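Local coordinates for synaptic vesicle glycoprotein 2C (Homo sapiens, PDB 5JLV), which is a glycosylated membrane protein of synaptic vesicles whose luminal domain serves botulinum neurotoxin A as a protein receptor on neurons, at residues Phe31-Thr36 with Gly50-Val55; Thr71-Thr76 with Val91-Asp96; Ser65-Cys70 with Cys85-Thr90. All coordinates share one frame; numbering follows the deposited sequence.

Interaction 1. Residues Phe31-Thr36 with Gly50-Val55; sequences FTINFT and GRFIGV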
loop_
_atom_site.group_PDB
_atom_site.type_symbol
_atom_site.label_atom_id
_atom_site.label_comp_id
_atom_site.label_asym_id
_atom_site.label_seq_id
_atom_site.Cartn_x
_atom_site.Cartn_y
_atom_site.Cartn_z
ATOM N N PHE C 31 -21.488 23.277 -7.093
ATOM C CA PHE C 31 -21.530 24.351 -8.076
ATOM C C PHE C 31 -20.407 24.201 -9.077
ATOM O O PHE C 31 -19.396 23.520 -8.814
ATOM C CB PHE C 31 -21.473 25.733 -7.400
ATOM C CG PHE C 31 -20.222 25.972 -6.598
ATOM C CD1 PHE C 31 -20.183 25.672 -5.241
ATOM C CD2 PHE C 31 -19.079 26.510 -7.197
ATOM C CE1 PHE C 31 -19.034 25.887 -4.501
ATOM C CE2 PHE C 31 -17.923 26.726 -6.457
ATOM C CZ PHE C 31 -17.902 26.415 -5.108
ATOM N N THR C 32 -20.593 24.818 -10.232
ATOM C CA THR C 32 -19.560 24.897 -11.224
ATOM C C THR C 32 -19.360 26.349 -11.573
ATOM O O THR C 32 -20.309 27.042 -11.919
ATOM C CB THR C 32 -19.923 24.080 -12.479
ATOM O OG1 THR C 32 -19.975 22.693 -12.130
ATOM C CG2 THR C 32 -18.882 24.276 -13.582
ATOM N N ILE C 33 -18.128 26.820 -11.424
ATOM C CA ILE C 33 -17.734 28.111 -11.961
ATOM C C ILE C 33 -16.756 27.870 -13.111
ATOM O O ILE C 33 -15.807 27.086 -12.985
ATOM C CB ILE C 33 -17.123 29.030 -10.876
ATOM C CG1 ILE C 33 -18.216 29.483 -9.896
ATOM C CG2 ILE C 33 -16.476 30.256 -11.508
ATOM C CD1 ILE C 33 -17.698 29.872 -8.526
ATOM N N ASN C 34 -17.031 28.498 -14.248
ATOM C CA ASN C 34 -16.164 28.382 -15.416
ATOM C C ASN C 34 -15.997 29.718 -16.142
ATOM O O ASN C 34 -15.803 29.762 -17.361
ATOM C CB ASN C 34 -16.666 27.274 -16.363
ATOM C CG ASN C 34 -18.002 27.604 -17.007
ATOM O OD1 ASN C 34 -18.698 28.530 -16.590
ATOM N ND2 ASN C 34 -18.365 26.843 -18.030
ATOM N N PHE C 35 -16.074 30.800 -15.370
ATOM C CA PHE C 35 -15.975 32.165 -15.886
ATOM C C PHE C 35 -14.987 32.970 -15.049
ATOM O O PHE C 35 -14.686 32.598 -13.906
ATOM C CB PHE C 35 -17.354 32.853 -15.881
ATOM C CG PHE C 35 -18.177 32.571 -14.646
ATOM C CD1 PHE C 35 -19.100 31.513 -14.629
ATOM C CD2 PHE C 35 -18.045 33.358 -13.504
ATOM C CE1 PHE C 35 -19.862 31.248 -13.498
ATOM C CE2 PHE C 35 -18.810 33.094 -12.369
ATOM C CZ PHE C 35 -19.717 32.040 -12.368
ATOM N N THR C 36 -14.490 34.067 -15.615
ATOM C CA THR C 36 -13.544 34.937 -14.913
ATOM C C THR C 36 -14.084 35.340 -13.535
ATOM O O THR C 36 -15.253 35.691 -13.399
ATOM C CB THR C 36 -13.204 36.198 -15.747
ATOM O OG1 THR C 36 -12.599 35.805 -16.989
ATOM C CG2 THR C 36 -12.246 37.128 -14.990
ATOM N N GLY C 50 -17.093 21.923 -5.033
ATOM C CA GLY C 50 -17.011 23.032 -5.959
ATOM C C GLY C 50 -16.101 22.679 -7.111
ATOM O O GLY C 50 -15.037 22.079 -6.918
ATOM N N ARG C 51 -16.532 23.035 -8.310
ATOM C CA ARG C 51 -15.734 22.830 -9.499
ATOM C C ARG C 51 -15.386 24.164 -10.148
ATOM O O ARG C 51 -16.254 24.873 -10.662
ATOM C CB ARG C 51 -16.461 21.899 -10.471
ATOM C CG ARG C 51 -16.569 20.473 -9.940
ATOM C CD ARG C 51 -17.578 19.629 -10.698
ATOM N NE ARG C 51 -17.317 19.584 -12.136
ATOM C CZ ARG C 51 -16.257 19.004 -12.701
ATOM N NH1 ARG C 51 -15.322 18.422 -11.952
ATOM N NH2 ARG C 51 -16.133 19.013 -14.023
ATOM N N PHE C 52 -14.112 24.514 -10.066
ATOM C CA PHE C 52 -13.577 25.679 -10.730
ATOM C C PHE C 52 -12.859 25.192 -11.981
ATOM O O PHE C 52 -11.725 24.687 -11.907
ATOM C CB PHE C 52 -12.617 26.412 -9.786
ATOM C CG PHE C 52 -13.227 26.757 -8.438
ATOM C CD1 PHE C 52 -13.258 25.820 -7.401
ATOM C CD2 PHE C 52 -13.770 28.015 -8.209
ATOM C CE1 PHE C 52 -13.814 26.137 -6.164
ATOM C CE2 PHE C 52 -14.326 28.336 -6.976
ATOM C CZ PHE C 52 -14.342 27.396 -5.954
ATOM N N ILE C 53 -13.544 25.299 -13.124
ATOM C CA ILE C 53 -13.097 24.698 -14.386
ATOM C C ILE C 53 -12.816 25.779 -15.430
ATOM O O ILE C 53 -13.741 26.436 -15.915
ATOM C CB ILE C 53 -14.162 23.723 -14.975
ATOM C CG1 ILE C 53 -14.766 22.801 -13.896
ATOM C CG2 ILE C 53 -13.593 22.938 -16.151
ATOM C CD1 ILE C 53 -13.855 21.682 -13.415
ATOM N N GLY C 54 -11.541 25.959 -15.779
ATOM C CA GLY C 54 -11.152 26.959 -16.787
ATOM C C GLY C 54 -11.302 28.392 -16.311
ATOM O O GLY C 54 -11.446 29.308 -17.113
ATOM N N VAL C 55 -11.262 28.581 -15.000
ATOM C CA VAL C 55 -11.465 29.880 -14.397
ATOM C C VAL C 55 -10.181 30.707 -14.445
ATOM O O VAL C 55 -9.083 30.182 -14.234
ATOM C CB VAL C 55 -11.936 29.729 -12.935
ATOM C CG1 VAL C 55 -12.034 31.078 -12.234
ATOM C CG2 VAL C 55 -13.268 28.997 -12.885
HETATM O O HOH W 1 -18.803 21.263 -13.753
#

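Interaction 2. Residues Thr71-Thr76 with Val91-Asp96; sequences TFEDVT and VFDNTD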
loop_
_atom_site.group_PDB
_atom_site.type_symbol
_atom_site.label_atom_id
_atom_site.label_comp_id
_atom_site.label_asym_id
_atom_site.label_seq_id
_atom_site.Cartn_x
_atom_site.Cartn_y
_atom_site.Cartn_z
ATOM N N THR C 71 -12.628 20.646 -6.996
ATOM C CA THR C 71 -11.745 20.430 -8.137
ATOM C C THR C 71 -11.402 21.786 -8.738
ATOM O O THR C 71 -12.302 22.566 -9.084
ATOM C CB THR C 71 -12.420 19.558 -9.220
ATOM O OG1 THR C 71 -12.770 18.285 -8.672
ATOM C CG2 THR C 71 -11.495 19.349 -10.423
ATOM N N PHE C 72 -10.109 22.080 -8.819
ATOM C CA PHE C 72 -9.608 23.217 -9.585
ATOM C C PHE C 72 -8.949 22.655 -10.832
ATOM O O PHE C 72 -7.994 21.874 -10.736
ATOM C CB PHE C 72 -8.593 24.023 -8.771
ATOM C CG PHE C 72 -9.192 24.775 -7.599
ATOM C CD1 PHE C 72 -9.426 24.129 -6.373
ATOM C CD2 PHE C 72 -9.501 26.128 -7.705
ATOM C CE1 PHE C 72 -9.962 24.828 -5.291
ATOM C CE2 PHE C 72 -10.038 26.827 -6.622
ATOM C CZ PHE C 72 -10.269 26.178 -5.419
ATOM N N GLU C 73 -9.478 23.015 -12.002
ATOM C CA GLU C 73 -9.036 22.401 -13.250
ATOM C C GLU C 73 -8.847 23.423 -14.364
ATOM O O GLU C 73 -9.769 24.184 -14.681
ATOM C CB GLU C 73 -10.029 21.330 -13.686
ATOM C CG GLU C 73 -9.627 20.575 -14.926
ATOM C CD GLU C 73 -10.548 19.409 -15.193
ATOM O OE1 GLU C 73 -11.461 19.556 -16.029
ATOM O OE2 GLU C 73 -10.373 18.354 -14.549
ATOM N N ASP C 74 -7.648 23.427 -14.953
ATOM C CA ASP C 74 -7.281 24.374 -16.019
ATOM C C ASP C 74 -7.530 25.821 -15.602
ATOM O O ASP C 74 -8.146 26.591 -16.342
ATOM C CB ASP C 74 -8.017 24.055 -17.335
ATOM C CG ASP C 74 -7.505 22.786 -18.003
ATOM O OD1 ASP C 74 -6.287 22.514 -17.920
ATOM O OD2 ASP C 74 -8.319 22.065 -18.626
ATOM N N VAL C 75 -7.057 26.182 -14.412
ATOM C CA VAL C 75 -7.224 27.539 -13.915
ATOM C C VAL C 75 -5.911 28.322 -13.956
ATOM O O VAL C 75 -4.818 27.750 -13.776
ATOM C CB VAL C 75 -7.889 27.602 -12.507
ATOM C CG1 VAL C 75 -9.001 26.564 -12.373
ATOM C CG2 VAL C 75 -6.876 27.440 -11.399
ATOM N N THR C 76 -6.022 29.615 -14.255
ATOM C CA THR C 76 -4.906 30.540 -14.103
ATOM C C THR C 76 -5.288 31.603 -13.082
ATOM O O THR C 76 -6.476 31.808 -12.813
ATOM C CB THR C 76 -4.513 31.210 -15.428
ATOM O OG1 THR C 76 -5.647 31.895 -15.968
ATOM C CG2 THR C 76 -4.012 30.175 -16.427
ATOM N N VAL C 91 -8.664 18.415 -5.478
ATOM C CA VAL C 91 -7.791 18.110 -6.609
ATOM C C VAL C 91 -7.432 19.398 -7.337
ATOM O O VAL C 91 -8.307 20.221 -7.648
ATOM C CB VAL C 91 -8.465 17.125 -7.575
ATOM C CG1 VAL C 91 -7.608 16.901 -8.821
ATOM C CG2 VAL C 91 -8.760 15.811 -6.856
ATOM N N PHE C 92 -6.136 19.579 -7.573
ATOM C CA PHE C 92 -5.636 20.691 -8.353
ATOM C C PHE C 92 -5.024 20.133 -9.638
ATOM O O PHE C 92 -3.899 19.606 -9.641
ATOM C CB PHE C 92 -4.606 21.484 -7.548
ATOM C CG PHE C 92 -5.132 21.997 -6.224
ATOM C CD1 PHE C 92 -4.973 21.251 -5.055
ATOM C CD2 PHE C 92 -5.782 23.221 -6.146
ATOM C CE1 PHE C 92 -5.456 21.727 -3.835
ATOM C CE2 PHE C 92 -6.265 23.703 -4.925
ATOM C CZ PHE C 92 -6.107 22.949 -3.777
ATOM N N ASP C 93 -5.793 20.232 -10.721
ATOM C CA ASP C 93 -5.468 19.596 -11.995
ATOM C C ASP C 93 -5.130 20.647 -13.050
ATOM O O ASP C 93 -6.006 21.380 -13.527
ATOM C CB ASP C 93 -6.641 18.719 -12.458
ATOM C CG ASP C 93 -6.307 17.880 -13.685
ATOM O OD1 ASP C 93 -5.203 18.028 -14.247
ATOM O OD2 ASP C 93 -7.167 17.074 -14.104
ATOM N N ASN C 94 -3.852 20.724 -13.405
ATOM C CA ASN C 94 -3.383 21.715 -14.365
ATOM C C ASN C 94 -3.769 23.163 -13.983
ATOM O O ASN C 94 -4.308 23.925 -14.806
ATOM C CB ASN C 94 -3.856 21.364 -15.784
ATOM C CG ASN C 94 -2.933 21.908 -16.846
ATOM O OD1 ASN C 94 -1.713 21.978 -16.645
ATOM N ND2 ASN C 94 -3.499 22.297 -17.990
ATOM N N THR C 95 -3.496 23.523 -12.727
ATOM C CA THR C 95 -3.595 24.906 -12.277
ATOM C C THR C 95 -2.220 25.572 -12.334
ATOM O O THR C 95 -1.199 24.899 -12.544
ATOM C CB THR C 95 -4.141 25.012 -10.840
ATOM O OG1 THR C 95 -3.112 24.663 -9.897
ATOM C CG2 THR C 95 -5.355 24.102 -10.647
ATOM N N ASP C 96 -2.186 26.890 -12.156
ATOM C CA ASP C 96 -0.918 27.574 -11.981
ATOM C C ASP C 96 -0.661 27.846 -10.487
ATOM O O ASP C 96 0.089 28.759 -10.131
ATOM C CB ASP C 96 -0.860 28.860 -12.824
ATOM C CG ASP C 96 -1.858 29.932 -12.360
ATOM O OD1 ASP C 96 -2.593 29.709 -11.369
ATOM O OD2 ASP C 96 -1.890 31.006 -12.993
HETATM O O HOH W 2 -3.621 26.501 -15.858
#

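Interaction 3. Residues Ser65-Cys70 with Cys85-Thr90; sequences SVFKSC and CTFIDT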
loop_
_atom_site.group_PDB
_atom_site.type_symbol
_atom_site.label_atom_id
_atom_site.label_comp_id
_atom_site.label_asym_id
_atom_site.label_seq_id
_atom_site.Cartn_x
_atom_site.Cartn_y
_atom_site.Cartn_z
ATOM N N SER C 65 -11.203 30.156 4.769
ATOM C CA SER C 65 -12.186 29.376 4.053
ATOM C C SER C 65 -11.806 27.917 4.031
ATOM O O SER C 65 -10.632 27.568 4.193
ATOM C CB SER C 65 -12.358 29.910 2.629
ATOM O OG SER C 65 -12.987 31.182 2.653
ATOM N N VAL C 66 -12.809 27.064 3.858
ATOM C CA VAL C 66 -12.610 25.625 3.771
ATOM C C VAL C 66 -13.070 25.133 2.389
ATOM O O VAL C 66 -14.150 25.486 1.923
ATOM C CB VAL C 66 -13.357 24.877 4.902
ATOM C CG1 VAL C 66 -13.236 23.358 4.729
ATOM C CG2 VAL C 66 -12.817 25.300 6.263
ATOM N N PHE C 67 -12.222 24.360 1.727
ATOM C CA PHE C 67 -12.584 23.732 0.459
ATOM C C PHE C 67 -12.581 22.220 0.652
ATOM O O PHE C 67 -11.520 21.619 0.879
ATOM C CB PHE C 67 -11.602 24.132 -0.659
ATOM C CG PHE C 67 -11.577 25.607 -0.956
ATOM C CD1 PHE C 67 -10.828 26.482 -0.166
ATOM C CD2 PHE C 67 -12.281 26.125 -2.044
ATOM C CE1 PHE C 67 -10.801 27.844 -0.442
ATOM C CE2 PHE C 67 -12.268 27.489 -2.320
ATOM C CZ PHE C 67 -11.521 28.349 -1.519
ATOM N N LYS C 68 -13.771 21.615 0.588
ATOM C CA LYS C 68 -13.921 20.153 0.710
ATOM C C LYS C 68 -14.332 19.488 -0.616
ATOM O O LYS C 68 -15.353 19.847 -1.201
ATOM C CB LYS C 68 -14.936 19.793 1.807
ATOM C CG LYS C 68 -14.833 18.340 2.269
ATOM C CD LYS C 68 -15.940 17.945 3.249
ATOM C CE LYS C 68 -15.543 18.187 4.703
ATOM N NZ LYS C 68 -15.377 19.637 5.029
ATOM N N SER C 69 -13.539 18.504 -1.062
ATOM C CA SER C 69 -13.826 17.738 -2.290
ATOM C C SER C 69 -14.041 18.645 -3.486
ATOM O O SER C 69 -14.918 18.395 -4.308
ATOM C CB SER C 69 -15.047 16.824 -2.108
ATOM O OG SER C 69 -14.863 15.989 -0.997
ATOM N N CYS C 70 -13.255 19.715 -3.563
ATOM C CA CYS C 70 -13.337 20.613 -4.692
ATOM C C CYS C 70 -12.393 20.152 -5.782
ATOM O O CYS C 70 -11.513 19.310 -5.537
ATOM C CB CYS C 70 -13.052 22.044 -4.263
ATOM S SG CYS C 70 -14.371 22.730 -3.221
ATOM N N CYS C 85 -6.553 29.204 4.617
ATOM C CA CYS C 85 -7.555 28.308 4.087
ATOM C C CYS C 85 -7.180 26.858 4.349
ATOM O O CYS C 85 -5.999 26.528 4.461
ATOM C CB CYS C 85 -7.783 28.585 2.595
ATOM S SG CYS C 85 -8.610 30.189 2.310
ATOM N N THR C 86 -8.194 26.008 4.501
ATOM C CA THR C 86 -7.992 24.572 4.595
ATOM C C THR C 86 -8.563 23.871 3.359
ATOM O O THR C 86 -9.710 24.118 2.951
ATOM C CB THR C 86 -8.625 24.006 5.875
ATOM O OG1 THR C 86 -8.121 24.733 6.995
ATOM C CG2 THR C 86 -8.289 22.526 6.039
ATOM N N PHE C 87 -7.749 23.017 2.753
ATOM C CA PHE C 87 -8.185 22.240 1.600
ATOM C C PHE C 87 -8.195 20.768 1.975
ATOM O O PHE C 87 -7.182 20.233 2.460
ATOM C CB PHE C 87 -7.244 22.460 0.422
ATOM C CG PHE C 87 -7.121 23.888 0.008
ATOM C CD1 PHE C 87 -6.166 24.713 0.592
ATOM C CD2 PHE C 87 -7.944 24.406 -0.985
ATOM C CE1 PHE C 87 -6.042 26.035 0.202
ATOM C CE2 PHE C 87 -7.836 25.732 -1.378
ATOM C CZ PHE C 87 -6.881 26.548 -0.782
ATOM N N ILE C 88 -9.345 20.131 1.752
ATOM C CA ILE C 88 -9.583 18.735 2.132
ATOM C C ILE C 88 -10.036 17.939 0.910
ATOM O O ILE C 88 -10.964 18.353 0.219
ATOM C CB ILE C 88 -10.676 18.631 3.223
ATOM C CG1 ILE C 88 -10.211 19.321 4.522
ATOM C CG2 ILE C 88 -11.053 17.166 3.491
ATOM C CD1 ILE C 88 -11.346 19.851 5.372
ATOM N N ASP C 89 -9.398 16.790 0.663
ATOM C CA ASP C 89 -9.783 15.892 -0.448
ATOM C C ASP C 89 -9.988 16.653 -1.779
ATOM O O ASP C 89 -10.928 16.378 -2.533
ATOM C CB ASP C 89 -11.072 15.113 -0.108
ATOM C CG ASP C 89 -10.942 14.228 1.141
ATOM O OD1 ASP C 89 -9.832 14.069 1.712
ATOM O OD2 ASP C 89 -11.978 13.669 1.551
ATOM N N THR C 90 -9.129 17.631 -2.038
ATOM C CA THR C 90 -9.323 18.544 -3.156
ATOM C C THR C 90 -8.273 18.252 -4.219
ATOM O O THR C 90 -7.147 17.840 -3.905
ATOM C CB THR C 90 -9.313 20.016 -2.673
ATOM O OG1 THR C 90 -10.518 20.280 -1.951
ATOM C CG2 THR C 90 -9.192 21.026 -3.840
#

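Interaction 1. Residues Phe31-Thr36 with Gly50-Val55
I33 N donates to R51 O at 2.8 Å, meeting the carbonyl almost head-on, and T32 CA turns its hydrogen toward the same oxygen in a CA-H...O contact. R51 N gives its own hydrogen to F31 O, so R51 is bonded through both N and O to the two residues that flank T32, the pattern of a parallel pair. I53 N continues it on I33 O at 2.9 Å. The strand segments 31-33 and 50-53 run 17° apart. They belong to successive coils near the N-terminal end of a quadrilateral beta-helix, the fold expected of a pentapeptide-repeat relative, and one face of the pair is lined by F31, I33 and F52. F31 CG lies between the backbone N and the carbonyl carbon (chi1 61°), and one face of the ring receives G50 CA as a CH-pi contact, 3.8 Å from the F31 ring centroid. The same ring points its edge at the face of F52 in an offset edge-to-face pair, planes at 85°, with F31 CE2 3.7 Å from F52 CZ. I33 lies beside F52, pointing the same way, and its CD1 is 4.0 Å from F52 CE2. Its CG2 branch meets V55 CG2 at 3.7 Å and also sits over the centre of the F35 ring. On the opposite face, T32 and R51 stand side by side. A water in plane at the guanidinium edge accepts from R51 NE at 2.8 Å; it also lies near T32 OG1, too close for that bond to be more than doubtful. I53 CD1 covers one guanidinium face, offset toward the rim. Just past the end of strand 31-33, N34 CA approaches I53 O at 3.1 Å in a further CA-H...O contact.

Interaction 2. Residues Thr71-Thr76 with Val91-Asp96
Backbone bonds join the two strands in parallel: F72 N donates to V91 O, D93 N to F72 O at 2.7 Å, and D74 N to D93 O. A weak bond from D96 N to V75 O follows, and a water donates to both V75 O and N94 O. Among side chains, N94 ND2 donates to D74 OD1 at 2.8 Å; the acceptor lies close to the amide plane, while the carboxylate is turned 82° against it. E73 and D93 stand side by side with OE2 of E73 and OD2 of D93 3.5 Å apart, a like-charge approach that would probably be unfavourable if both are ionised. Apolar contact begins on the face opposite E73 and D93, where the F72 and F92 rings are nearly parallel (15°) but slid apart, with F72 CD1 3.5 Å from F92 CE2. In the turn that follows the strands, T95 CG2, anti to the carbonyl carbon (chi1 of OG1 76°), packs on F72 CB at 3.7 Å, and T95 CB meets V75 CG2; T95 OG1 itself bonds to F97 N. Strand 71-73 is flanked by 46-53, where F72 stacks on F52, and strand 91-93 by 110-113, where F92 stacks on F112.

Interaction 3. Residues Ser65-Cys70 with Cys85-Thr90
F67 and F87 lie side by side and point the same way into the interior, their rings only 12° from parallel yet slid so far that they barely overlap. F67 CD1 comes to 3.3 Å from F87 CE2, while the ring centroids are 5.0 Å apart. Both CG atoms are anti to the carbonyl carbon (chi1 -62° in F67, -58° in F87), which starts the two rings off in the same direction. C85 SG approaches the edge of the F67 ring near its plane, 4.2 Å from F67 CE1, and also takes a weak bond from S65 N. On the other face, I88 runs alongside K68 but crosses V66 obliquely, with I88 CD1 4.0 Å from V66 CG1; K68 NZ goes on to a salt bridge with E46. The T90 hydroxyl links the two turns: OG1 donates to I88 O at 2.9 Å from well above the carbonyl plane, and accepts from C70 N at 3.2 Å. I88 O thereby serves two donors, the second being S69 N. Along the strands, T86 N bonds to S65 O, F67 N to T86 O at 2.8 Å, and I88 N to F67 O. The attached glycan touches I88 and D89, and a basic side chain of another protein chain bonds to C70 O, as one does to D89 O. The stack continues both ways, F67 on Y47 and F87 on F107. Aromatic side chains at equivalent positions, stacked from coil to coil inside short parallel strands joined by tight turns, are in keeping with the right-handed quadrilateral beta-helix of pentapeptide-repeat proteins.

All three contacts join neighbouring coils of one beta-helix. Interactions 1 and 2, centres 10 Å apart, are successive steps on one side: strand 46-53 is the neighbour of both 31-33 and 71-73. Probable hydrogen bonds join F52 O to E73 N (2.8 Å) and, just beyond the strand, G54 N to E73 O (2.7 Å). Interaction 3 occupies the preceding side, centred 13 Å from interaction 2, and each of its segments runs directly into one of interaction 2. At that corner V91 N probably bonds to C70 O (3.0 Å), and F92 CZ packs on F87 CD2 at 3.6 Å. Basic side chains of another protein chain hydrogen-bond to backbone oxygens of interaction 3 and touch interaction 2 more weakly. The glycan's N-acetylglucosamine is about 3 Å from the I88 side chain.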